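Local coordinates for DUF3218 domain-containing protein (Pseudomonas aeruginosa, PDB 2IGS) that is of unknown function but belongs to a family placed in the lysozyme clan, which makes a role at the bacterial cell wall possible though unproven, at residues A4-N7 / G13-L16; N7-P12 / T67-E72; G133-A138 / Q144-L149; R47-F52 / V150-N155. All blocks are in the same frame, centred on the assembly; numbering follows the deposited sequence.

How the contacts relate
From the N terminus, contact 1 closes a short loop: residues 4-7 fold back on 13-16, the first part of helix 12-27. Contact 2 begins where contact 1 does, sharing Asn-7, and brings 7-12 against helix 63-82; the two touch, with centres 9 Å apart. Contact 4 opens at 47-52, inside the loop closed by contact 2, and ends at 150-155, so these two cross; contact 4 ties the helical part to the small antiparallel sheet. Contact 3, 133-138 with 144-149, is nested inside contact 4 and pairs two strands of that sheet. It lies on the opposite side of the chain's centre from contact 1, about 36 Å away between centres.

Contact 1: residues A4-N7 / G13-L16; sequences AEIN and GQSL
Ile-6 sets its CD1 methyl against the aliphatic part of Gln-14, 3.5 Å from Gln-14 CG, and the two side chains cross at about a right angle. CD1 gets there because CG1 sits between the backbone N and the carbonyl carbon (chi1 58°) and the chain then runs out extended. Ile-6 CD1 also lies 3.9 Å from Ser-15 N, in the first turn of helix 12-27. Closer in, the Ser-15 hydroxyl comes up to the Asn-7 peptide, with Ser-15 OG 3.3 Å from Asn-7 C. It makes no hydrogen bond to that carbonyl, since the angle to Asn-7 O is poor; OG bonds instead to Asn-11 O, in the link leading into the helix. This is the tight side of the contact. The other side is loose: Ala-4 and Glu-5 are exposed and do not touch 13-16, and the Asn-7 side chain leaves its backbone heading away from the helix, its ND2 bonding to Gln-10 OE1. No hydrogen bond or salt bridge joins the two segments, and none of the touching residues is fully buried. Ile-6 and Asn-7 therefore meet the helix through van der Waals contact alone, with polar groups bonded locally around it.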
loop_
_atom_site.group_PDB
_atom_site.type_symbol
_atom_site.label_atom_id
_atom_site.label_comp_id
_atom_site.label_asym_id
_atom_site.label_seq_id
_atom_site.Cartn_x
_atom_site.Cartn_y
_atom_site.Cartn_z
ATOM N N ALA F 4 -24.944 26.210 -43.042
ATOM C CA ALA F 4 -26.061 25.585 -43.848
ATOM C C ALA F 4 -27.170 24.938 -42.975
ATOM O O ALA F 4 -28.000 25.668 -42.413
ATOM C CB ALA F 4 -25.518 24.619 -44.933
ATOM N N GLU F 5 -27.186 23.607 -42.842
ATOM C CA GLU F 5 -28.264 22.896 -42.109
ATOM C C GLU F 5 -27.936 22.779 -40.617
ATOM O O GLU F 5 -28.167 21.757 -39.973
ATOM C CB GLU F 5 -28.548 21.528 -42.725
ATOM C CG GLU F 5 -29.131 21.589 -44.145
ATOM C CD GLU F 5 -30.653 21.423 -44.206
ATOM O OE1 GLU F 5 -31.317 21.463 -43.140
ATOM O OE2 GLU F 5 -31.185 21.253 -45.341
ATOM N N ILE F 6 -27.401 23.868 -40.090
ATOM C CA ILE F 6 -27.022 23.992 -38.704
ATOM C C ILE F 6 -27.808 25.148 -38.125
ATOM O O ILE F 6 -28.383 25.957 -38.856
ATOM C CB ILE F 6 -25.499 24.276 -38.563
ATOM C CG1 ILE F 6 -25.095 25.553 -39.325
ATOM C CG2 ILE F 6 -24.695 23.068 -39.039
ATOM C CD1 ILE F 6 -23.756 26.121 -38.943
ATOM N N ASN F 7 -27.823 25.238 -36.804
ATOM C CA ASN F 7 -28.365 26.410 -36.130
ATOM C C ASN F 7 -27.568 26.681 -34.860
ATOM O O ASN F 7 -26.898 25.785 -34.351
ATOM C CB ASN F 7 -29.852 26.211 -35.845
ATOM C CG ASN F 7 -30.117 25.140 -34.804
ATOM O OD1 ASN F 7 -29.913 25.356 -33.635
ATOM N ND2 ASN F 7 -30.634 24.004 -35.232
ATOM N N GLY F 13 -20.940 26.406 -32.027
ATOM C CA GLY F 13 -19.547 26.564 -32.420
ATOM C C GLY F 13 -19.442 26.850 -33.901
ATOM O O GLY F 13 -18.812 27.813 -34.309
ATOM N N GLN F 14 -20.069 26.001 -34.698
ATOM C CA GLN F 14 -20.060 26.180 -36.142
ATOM C C GLN F 14 -20.720 27.496 -36.560
ATOM O O GLN F 14 -20.179 28.216 -37.393
ATOM C CB GLN F 14 -20.707 24.995 -36.846
ATOM C CG GLN F 14 -20.527 25.043 -38.341
ATOM C CD GLN F 14 -20.213 23.699 -38.924
ATOM O OE1 GLN F 14 -20.488 22.640 -38.319
ATOM N NE2 GLN F 14 -19.626 23.715 -40.112
ATOM N N SER F 15 -21.884 27.789 -35.990
ATOM C CA SER F 15 -22.587 29.051 -36.238
ATOM C C SER F 15 -21.722 30.263 -35.952
ATOM O O SER F 15 -21.530 31.101 -36.825
ATOM C CB SER F 15 -23.873 29.136 -35.410
ATOM O OG SER F 15 -24.779 28.107 -35.771
ATOM N N LEU F 16 -21.185 30.361 -34.739
ATOM C CA LEU F 16 -20.391 31.547 -34.384
ATOM C C LEU F 16 -19.067 31.594 -35.142
ATOM O O LEU F 16 -18.641 32.666 -35.583
ATOM C CB LEU F 16 -20.175 31.634 -32.874
ATOM C CG LEU F 16 -21.439 31.752 -32.010
ATOM C CD1 LEU F 16 -21.176 31.360 -30.568
ATOM C CD2 LEU F 16 -22.035 33.147 -32.102
#

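Contact 2: residues N7-P12 / T67-E72; sequences NIYQNP and TLLAQE
Leu-69 is the bump of this contact: its forked end projects from helix 63-82 into the hollow of the turn 7-12, between Ile-8, Tyr-9 and Pro-12. One branch, Leu-69 CD1, reaches the backbone, 3.6 Å from Ile-8 O. Leu-69 CD1 also lies 3.9 Å from Tyr-9 CD1, approaching the ring obliquely. The other branch lies between Pro-12 and Ile-8, with Leu-69 CD2 4.2 Å from Pro-12 CB. Ile-8 answers from the loop: its extended chain, CG1 anti to the backbone N (chi1 -159°), runs alongside Leu-69 but points the other way, and puts Ile-8 CD1 4.1 Å from Leu-69 CB. Bonds inside the turn are consistent with a hollow of fixed shape. Asn-7 OD1 accepts from Gln-10 N at 3.1 Å, an Asx motif, and more weakly from Tyr-9 N. Asn-11 N bonds to Asn-7 O at 2.7 Å, closing the turn just ahead of helix 12-27. Nothing polar joins the two segments. Around this plug, Ile-8 also packs on Ser-15 and Leu-16 of helix 12-27, Tyr-9 O bonds to Tyr-65 OH of helix 63-82, and Pro-12 touches Asp-43 and Leu-46 of helix 35-48, placing the turn where three helices meet.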
loop_
_atom_site.group_PDB
_atom_site.type_symbol
_atom_site.label_atom_id
_atom_site.label_comp_id
_atom_site.label_asym_id
_atom_site.label_seq_id
_atom_site.Cartn_x
_atom_site.Cartn_y
_atom_site.Cartn_z
ATOM N N ASN F 7 -27.823 25.238 -36.804
ATOM C CA ASN F 7 -28.365 26.410 -36.130
ATOM C C ASN F 7 -27.568 26.681 -34.860
ATOM O O ASN F 7 -26.898 25.785 -34.351
ATOM C CB ASN F 7 -29.852 26.211 -35.845
ATOM C CG ASN F 7 -30.117 25.140 -34.804
ATOM O OD1 ASN F 7 -29.913 25.356 -33.635
ATOM N ND2 ASN F 7 -30.634 24.004 -35.232
ATOM N N ILE F 8 -27.680 27.905 -34.346
ATOM C CA ILE F 8 -26.909 28.361 -33.213
ATOM C C ILE F 8 -27.175 27.626 -31.892
ATOM O O ILE F 8 -26.291 27.551 -31.065
ATOM C CB ILE F 8 -27.033 29.905 -33.008
ATOM C CG1 ILE F 8 -25.832 30.405 -32.172
ATOM C CG2 ILE F 8 -28.431 30.277 -32.447
ATOM C CD1 ILE F 8 -25.694 31.918 -31.996
ATOM N N TYR F 9 -28.376 27.086 -31.693
ATOM C CA TYR F 9 -28.668 26.358 -30.439
ATOM C C TYR F 9 -27.961 24.995 -30.383
ATOM O O TYR F 9 -27.444 24.618 -29.337
ATOM C CB TYR F 9 -30.161 26.112 -30.239
ATOM C CG TYR F 9 -31.049 27.324 -30.237
ATOM C CD1 TYR F 9 -31.259 28.051 -29.066
ATOM C CD2 TYR F 9 -31.706 27.731 -31.404
ATOM C CE1 TYR F 9 -32.095 29.167 -29.052
ATOM C CE2 TYR F 9 -32.551 28.845 -31.405
ATOM C CZ TYR F 9 -32.725 29.561 -30.215
ATOM O OH TYR F 9 -33.549 30.649 -30.176
ATOM N N GLN F 10 -27.948 24.285 -31.512
ATOM C CA GLN F 10 -27.392 22.938 -31.601
ATOM C C GLN F 10 -25.946 22.932 -32.091
ATOM O O GLN F 10 -25.195 22.016 -31.795
ATOM C CB GLN F 10 -28.261 22.060 -32.530
ATOM C CG GLN F 10 -29.669 21.734 -31.970
ATOM C CD GLN F 10 -30.470 20.850 -32.888
ATOM O OE1 GLN F 10 -30.813 21.236 -34.020
ATOM N NE2 GLN F 10 -30.780 19.640 -32.415
ATOM N N ASN F 11 -25.585 23.950 -32.868
ATOM C CA ASN F 11 -24.249 24.081 -33.449
ATOM C C ASN F 11 -23.699 25.470 -33.118
ATOM O O ASN F 11 -23.344 26.212 -34.028
ATOM C CB ASN F 11 -24.276 23.879 -34.988
ATOM C CG ASN F 11 -25.011 22.622 -35.413
ATOM O OD1 ASN F 11 -24.398 21.555 -35.623
ATOM N ND2 ASN F 11 -26.327 22.725 -35.536
ATOM N N PRO F 12 -23.606 25.825 -31.815
ATOM C CA PRO F 12 -23.181 27.207 -31.491
ATOM C C PRO F 12 -21.770 27.448 -32.009
ATOM O O PRO F 12 -21.452 28.544 -32.393
ATOM C CB PRO F 12 -23.178 27.222 -29.964
ATOM C CG PRO F 12 -23.058 25.752 -29.569
ATOM C CD PRO F 12 -23.809 25.009 -30.595
ATOM N N THR F 67 -30.362 33.133 -23.968
ATOM C CA THR F 67 -29.971 34.511 -23.660
ATOM C C THR F 67 -28.485 34.770 -23.954
ATOM O O THR F 67 -28.137 35.752 -24.579
ATOM C CB THR F 67 -30.370 34.881 -22.234
ATOM O OG1 THR F 67 -31.804 34.867 -22.154
ATOM C CG2 THR F 67 -29.851 36.298 -21.831
ATOM N N LEU F 68 -27.626 33.859 -23.538
ATOM C CA LEU F 68 -26.210 33.920 -23.880
ATOM C C LEU F 68 -25.961 34.012 -25.381
ATOM O O LEU F 68 -25.069 34.741 -25.822
ATOM C CB LEU F 68 -25.508 32.670 -23.340
ATOM C CG LEU F 68 -24.686 32.813 -22.040
ATOM C CD1 LEU F 68 -24.994 34.083 -21.173
ATOM C CD2 LEU F 68 -24.679 31.543 -21.196
ATOM N N LEU F 69 -26.724 33.230 -26.144
ATOM C CA LEU F 69 -26.610 33.177 -27.603
ATOM C C LEU F 69 -27.102 34.460 -28.259
ATOM O O LEU F 69 -26.436 34.970 -29.158
ATOM C CB LEU F 69 -27.294 31.928 -28.198
ATOM C CG LEU F 69 -26.815 30.545 -27.702
ATOM C CD1 LEU F 69 -27.689 29.453 -28.313
ATOM C CD2 LEU F 69 -25.369 30.258 -28.045
ATOM N N ALA F 70 -28.247 34.969 -27.797
ATOM C CA ALA F 70 -28.742 36.325 -28.169
ATOM C C ALA F 70 -27.721 37.432 -27.923
ATOM O O ALA F 70 -27.531 38.285 -28.788
ATOM C CB ALA F 70 -30.072 36.666 -27.474
ATOM N N GLN F 71 -27.065 37.411 -26.757
ATOM C CA GLN F 71 -26.026 38.404 -26.431
ATOM C C GLN F 71 -24.882 38.297 -27.428
ATOM O O GLN F 71 -24.290 39.296 -27.819
ATOM C CB GLN F 71 -25.449 38.193 -25.031
ATOM C CG GLN F 71 -26.445 38.149 -23.895
ATOM C CD GLN F 71 -25.809 37.698 -22.587
ATOM O OE1 GLN F 71 -24.734 37.071 -22.575
ATOM N NE2 GLN F 71 -26.468 38.016 -21.471
ATOM N N GLU F 72 -24.579 37.067 -27.820
ATOM C CA GLU F 72 -23.476 36.791 -28.742
ATOM C C GLU F 72 -23.787 37.341 -30.145
ATOM O O GLU F 72 -22.920 37.912 -30.827
ATOM C CB GLU F 72 -23.223 35.281 -28.754
ATOM C CG GLU F 72 -21.786 34.847 -28.769
ATOM C CD GLU F 72 -20.869 35.763 -27.991
ATOM O OE1 GLU F 72 -20.421 35.393 -26.882
ATOM O OE2 GLU F 72 -20.589 36.859 -28.499
#

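Contact 3: residues G133-A138 / Q144-L149. With ACY (acetic acid), chain V.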
loop_
_atom_site.group_PDB
_atom_site.type_symbol
_atom_site.label_atom_id
_atom_site.label_comp_id
_atom_site.label_asym_id
_atom_site.label_seq_id
_atom_site.Cartn_x
_atom_site.Cartn_y
_atom_site.Cartn_z
ATOM N N GLY F 133 -19.266 33.026 -9.492
ATOM C CA GLY F 133 -19.671 32.560 -8.187
ATOM C C GLY F 133 -18.500 32.613 -7.229
ATOM O O GLY F 133 -17.509 33.307 -7.488
ATOM N N PHE F 134 -18.608 31.856 -6.144
ATOM C CA PHE F 134 -17.596 31.850 -5.097
ATOM C C PHE F 134 -16.716 30.597 -5.093
ATOM O O PHE F 134 -17.199 29.466 -5.236
ATOM C CB PHE F 134 -18.264 31.994 -3.741
ATOM C CG PHE F 134 -18.986 33.313 -3.550
ATOM C CD1 PHE F 134 -20.369 33.391 -3.682
ATOM C CD2 PHE F 134 -18.280 34.466 -3.230
ATOM C CE1 PHE F 134 -21.033 34.610 -3.505
ATOM C CE2 PHE F 134 -18.919 35.657 -3.033
ATOM C CZ PHE F 134 -20.308 35.741 -3.178
ATOM N N SER F 135 -15.415 30.804 -4.910
ATOM C CA SER F 135 -14.546 29.702 -4.594
ATOM C C SER F 135 -14.955 29.144 -3.220
ATOM O O SER F 135 -15.685 29.776 -2.447
ATOM C CB SER F 135 -13.074 30.108 -4.640
ATOM O OG SER F 135 -12.703 30.913 -3.539
ATOM N N THR F 136 -14.457 27.952 -2.944
ATOM C CA THR F 136 -14.899 27.115 -1.867
ATOM C C THR F 136 -13.739 26.896 -0.879
ATOM O O THR F 136 -12.582 27.020 -1.275
ATOM C CB THR F 136 -15.393 25.813 -2.559
ATOM O OG1 THR F 136 -16.803 25.912 -2.790
ATOM C CG2 THR F 136 -15.089 24.612 -1.802
ATOM N N ASP F 137 -14.048 26.640 0.396
ATOM C CA ASP F 137 -13.058 26.087 1.333
ATOM C C ASP F 137 -12.920 24.577 1.058
ATOM O O ASP F 137 -13.500 24.064 0.121
ATOM C CB ASP F 137 -13.446 26.346 2.815
ATOM C CG ASP F 137 -14.819 25.745 3.191
ATOM O OD1 ASP F 137 -15.240 24.758 2.563
ATOM O OD2 ASP F 137 -15.485 26.257 4.114
ATOM N N ALA F 138 -12.187 23.880 1.892
ATOM C CA ALA F 138 -11.940 22.446 1.726
ATOM C C ALA F 138 -13.116 21.544 2.142
ATOM O O ALA F 138 -13.054 20.316 1.995
ATOM C CB ALA F 138 -10.666 22.053 2.470
ATOM N N GLN F 144 -14.774 33.654 4.455
ATOM C CA GLN F 144 -14.216 34.931 4.030
ATOM C C GLN F 144 -12.875 34.808 3.357
ATOM O O GLN F 144 -12.341 35.797 2.904
ATOM C CB GLN F 144 -14.174 36.008 5.136
ATOM C CG GLN F 144 -14.575 35.595 6.539
ATOM C CD GLN F 144 -14.964 36.809 7.382
ATOM O OE1 GLN F 144 -14.665 37.959 7.025
ATOM N NE2 GLN F 144 -15.627 36.563 8.501
ATOM N N GLU F 145 -12.339 33.595 3.279
ATOM C CA GLU F 145 -11.142 33.339 2.484
ATOM C C GLU F 145 -11.482 33.081 1.025
ATOM O O GLU F 145 -10.587 33.099 0.190
ATOM C CB GLU F 145 -10.344 32.149 3.030
ATOM C CG GLU F 145 -9.530 32.428 4.296
ATOM C CD GLU F 145 -8.450 33.486 4.112
ATOM O OE1 GLU F 145 -8.071 33.790 2.965
ATOM O OE2 GLU F 145 -7.963 34.021 5.128
ATOM N N SER F 146 -12.757 32.804 0.735
ATOM C CA SER F 146 -13.222 32.577 -0.634
ATOM C C SER F 146 -13.121 33.811 -1.525
ATOM O O SER F 146 -13.166 34.953 -1.044
ATOM C CB SER F 146 -14.683 32.097 -0.648
ATOM O OG SER F 146 -14.807 30.837 -0.017
ATOM N N GLY F 147 -12.995 33.568 -2.828
ATOM C CA GLY F 147 -12.990 34.622 -3.826
ATOM C C GLY F 147 -13.850 34.227 -4.999
ATOM O O GLY F 147 -14.856 33.556 -4.836
ATOM N N LEU F 148 -13.429 34.628 -6.190
ATOM C CA LEU F 148 -14.189 34.432 -7.410
ATOM C C LEU F 148 -13.951 33.071 -8.051
ATOM O O LEU F 148 -12.807 32.668 -8.301
ATOM C CB LEU F 148 -13.781 35.509 -8.424
ATOM C CG LEU F 148 -14.525 36.840 -8.557
ATOM C CD1 LEU F 148 -15.671 36.940 -7.594
ATOM C CD2 LEU F 148 -13.574 38.033 -8.473
ATOM N N LEU F 149 -15.047 32.396 -8.365
ATOM C CA LEU F 149 -15.017 31.211 -9.195
ATOM C C LEU F 149 -15.812 31.445 -10.495
ATOM O O LEU F 149 -17.045 31.563 -10.486
ATOM C CB LEU F 149 -15.534 29.989 -8.418
ATOM C CG LEU F 149 -15.467 28.653 -9.154
ATOM C CD1 LEU F 149 -13.999 28.286 -9.539
ATOM C CD2 LEU F 149 -16.118 27.580 -8.281
HETATM C C ACY V . -10.199 29.376 -0.472
HETATM O O ACY V . -10.906 29.239 -1.540
HETATM O OXT ACY V . -10.524 29.051 0.721
HETATM C CH3 ACY V . -8.836 29.990 -0.608
#
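The backbones pair antiparallel, Gly-133 with Leu-149 as a hydrogen-bonded pair and Phe-134 with Leu-148 as a non-hydrogen-bonded one. Leu-149 N gives a nearly straight bond to Gly-133 O (2.8 Å, 177°), and Gly-133 N returns one to Leu-149 O. Past the regular strands, Ser-135 N bonds to Gly-147 O at 2.8 Å. There the side chains take over. Ser-135 OG, held between the backbone N and the carbonyl carbon (chi1 73°), accepts from Gly-147 N at 2.8 Å, again almost straight (176°). Ser-146 OG donates to Ser-135 O at 2.8 Å from above the carbonyl plane, so the serines knit the chains together on from the ladder. This is a beta hairpin with a long connection, and its strands 132-134 and 148-150 form two-thirds of a three-stranded antiparallel sheet completed by 154-155. Ser-135 OG also donates to an acetic acid molecule, probably from the crystallisation liquor, whose O lies 3.2 Å away. Leu-149 CB rests 3.6 Å from Phe-134 C, against the neighbouring backbone; Leu-148, on the other side of its strand, packs on Phe-190, Val-193 and Phe-194 of helix 190-200. A second subunit meets the outer end: backbone bonds run to it from Thr-136 and Ala-138, and Thr-136 packs on Thr-136 of that subunit.

Contact 4: residues R47-F52 / V150-N155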
loop_
_atom_site.group_PDB
_atom_site.type_symbol
_atom_site.label_atom_id
_atom_site.label_comp_id
_atom_site.label_asym_id
_atom_site.label_seq_id
_atom_site.Cartn_x
_atom_site.Cartn_y
_atom_site.Cartn_z
ATOM N N ARG F 47 -21.520 20.738 -25.082
ATOM C CA ARG F 47 -21.062 19.374 -24.884
ATOM C C ARG F 47 -21.045 19.004 -23.396
ATOM O O ARG F 47 -21.279 17.859 -23.045
ATOM C CB ARG F 47 -19.750 19.101 -25.630
ATOM C CG ARG F 47 -20.036 18.558 -27.036
ATOM C CD ARG F 47 -18.819 18.263 -27.897
ATOM N NE ARG F 47 -18.663 19.226 -28.994
ATOM C CZ ARG F 47 -18.113 18.942 -30.172
ATOM N NH1 ARG F 47 -17.674 17.705 -30.426
ATOM N NH2 ARG F 47 -18.008 19.887 -31.103
ATOM N N LEU F 48 -20.836 19.996 -22.530
ATOM C CA LEU F 48 -20.988 19.814 -21.073
ATOM C C LEU F 48 -22.440 19.708 -20.587
ATOM O O LEU F 48 -22.731 18.982 -19.642
ATOM C CB LEU F 48 -20.244 20.905 -20.301
ATOM C CG LEU F 48 -18.704 20.869 -20.325
ATOM C CD1 LEU F 48 -18.201 22.189 -19.732
ATOM C CD2 LEU F 48 -18.106 19.644 -19.569
ATOM N N HIS F 49 -23.348 20.410 -21.248
ATOM C CA HIS F 49 -24.756 20.443 -20.849
ATOM C C HIS F 49 -25.678 20.184 -22.045
ATOM O O HIS F 49 -26.347 21.108 -22.516
ATOM C CB HIS F 49 -25.094 21.785 -20.181
ATOM C CG HIS F 49 -24.412 21.976 -18.860
ATOM N ND1 HIS F 49 -24.910 21.447 -17.694
ATOM C CD2 HIS F 49 -23.240 22.570 -18.535
ATOM C CE1 HIS F 49 -24.086 21.724 -16.695
ATOM N NE2 HIS F 49 -23.067 22.415 -17.179
ATOM N N PRO F 50 -25.709 18.927 -22.544
ATOM C CA PRO F 50 -26.624 18.591 -23.633
ATOM C C PRO F 50 -28.101 18.810 -23.274
ATOM O O PRO F 50 -28.927 18.865 -24.173
ATOM C CB PRO F 50 -26.338 17.102 -23.883
ATOM C CG PRO F 50 -25.665 16.615 -22.616
ATOM C CD PRO F 50 -24.898 17.760 -22.126
ATOM N N GLU F 51 -28.429 18.945 -21.986
ATOM C CA GLU F 51 -29.813 19.237 -21.578
ATOM C C GLU F 51 -30.218 20.679 -21.864
ATOM O O GLU F 51 -31.378 21.041 -21.627
ATOM C CB GLU F 51 -30.074 18.985 -20.087
ATOM C CG GLU F 51 -28.981 18.321 -19.329
ATOM C CD GLU F 51 -27.825 19.246 -19.001
ATOM O OE1 GLU F 51 -26.697 18.869 -19.365
ATOM O OE2 GLU F 51 -28.029 20.316 -18.386
ATOM N N PHE F 52 -29.277 21.504 -22.339
ATOM C CA PHE F 52 -29.625 22.855 -22.811
ATOM C C PHE F 52 -30.638 22.783 -23.967
ATOM O O PHE F 52 -31.485 23.667 -24.120
ATOM C CB PHE F 52 -28.394 23.652 -23.257
ATOM C CG PHE F 52 -27.551 24.184 -22.121
ATOM C CD1 PHE F 52 -28.028 24.189 -20.809
ATOM C CD2 PHE F 52 -26.271 24.679 -22.376
ATOM C CE1 PHE F 52 -27.232 24.676 -19.748
ATOM C CE2 PHE F 52 -25.476 25.186 -21.338
ATOM C CZ PHE F 52 -25.966 25.170 -20.014
ATOM N N VAL F 150 -15.098 31.472 -11.619
ATOM C CA VAL F 150 -15.677 31.947 -12.858
ATOM C C VAL F 150 -15.751 30.822 -13.884
ATOM O O VAL F 150 -14.819 30.012 -14.008
ATOM C CB VAL F 150 -14.835 33.182 -13.365
ATOM C CG1 VAL F 150 -15.155 33.555 -14.788
ATOM C CG2 VAL F 150 -15.034 34.357 -12.442
ATOM N N SER F 151 -16.861 30.746 -14.607
ATOM C CA SER F 151 -17.028 29.745 -15.662
ATOM C C SER F 151 -16.839 28.317 -15.131
ATOM O O SER F 151 -17.152 28.011 -13.980
ATOM C CB SER F 151 -16.045 30.017 -16.820
ATOM O OG SER F 151 -16.348 29.234 -17.958
ATOM N N TYR F 152 -16.329 27.438 -15.982
ATOM C CA TYR F 152 -16.262 26.018 -15.656
ATOM C C TYR F 152 -14.981 25.647 -14.907
ATOM O O TYR F 152 -14.172 24.828 -15.364
ATOM C CB TYR F 152 -16.451 25.189 -16.924
ATOM C CG TYR F 152 -17.814 25.377 -17.590
ATOM C CD1 TYR F 152 -18.993 25.364 -16.834
ATOM C CD2 TYR F 152 -17.927 25.514 -18.980
ATOM C CE1 TYR F 152 -20.218 25.502 -17.428
ATOM C CE2 TYR F 152 -19.165 25.648 -19.579
ATOM C CZ TYR F 152 -20.303 25.654 -18.797
ATOM O OH TYR F 152 -21.545 25.770 -19.392
ATOM N N GLY F 153 -14.798 26.258 -13.743
ATOM C CA GLY F 153 -13.593 26.013 -12.949
ATOM C C GLY F 153 -12.453 27.016 -12.975
ATOM O O GLY F 153 -11.379 26.722 -12.411
ATOM N N VAL F 154 -12.650 28.198 -13.584
ATOM C CA VAL F 154 -11.623 29.274 -13.480
ATOM C C VAL F 154 -11.604 29.919 -12.081
ATOM O O VAL F 154 -12.313 30.881 -11.793
ATOM C CB VAL F 154 -11.701 30.360 -14.608
ATOM C CG1 VAL F 154 -10.451 31.280 -14.573
ATOM C CG2 VAL F 154 -11.831 29.717 -15.949
ATOM N N ASN F 155 -10.740 29.392 -11.234
ATOM C CA ASN F 155 -10.634 29.807 -9.853
ATOM C C ASN F 155 -9.662 30.967 -9.709
ATOM O O ASN F 155 -8.439 30.782 -9.593
ATOM C CB ASN F 155 -10.194 28.614 -8.996
ATOM C CG ASN F 155 -10.513 28.809 -7.510
ATOM O OD1 ASN F 155 -10.416 29.918 -6.969
ATOM N ND2 ASN F 155 -10.897 27.729 -6.848
#
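Leu-48 lays its CD1 methyl over one face of the Tyr-152 ring in a CH-pi contact, 3.8 Å from the ring centroid and 25° off the normal. The methyl sits toward the rim and not over the middle, with Leu-48 CD1 3.4 Å from Tyr-152 CD2. The two side chains lie alongside each other and point opposite ways, the leucine coming off the end of helix 35-48 and the tyrosine from the turn between strands 148-150 and 154-155. With CG anti to the carbonyl carbon (chi1 -63°), the Tyr-152 ring is directed at the end of that helix. At the far end of the ring the hydroxyl passes His-49, with His-49 CD2 3.7 Å from Tyr-152 OH, an oblique approach without a hydrogen bond. Tyr-152 OH also lies at the edge of the Phe-52 ring, near its plane, 4.4 Å from Phe-52 CE2. Its hydrogen-bond partner is Val-127 O, in the loop before strand 132-134, which satisfies the hydroxyl of this buried residue. The loop side has its own order: His-49 CB covers one face of the Phe-52 ring over its centre, and His-49 ND1 makes a weak bond to Glu-51 OE2. Phe-52 also stacks with Tyr-65, while Tyr-152 packs on Pro-129 and on Leu-210 of helix 203-216. Tyr-152 is the centre of an inverse gamma turn, in the tight beta hairpin whose ends are joined by Val-150 N to Val-154 O at 2.9 Å; through its ring, the hairpin of the small sheet is docked onto the helical part of the fold.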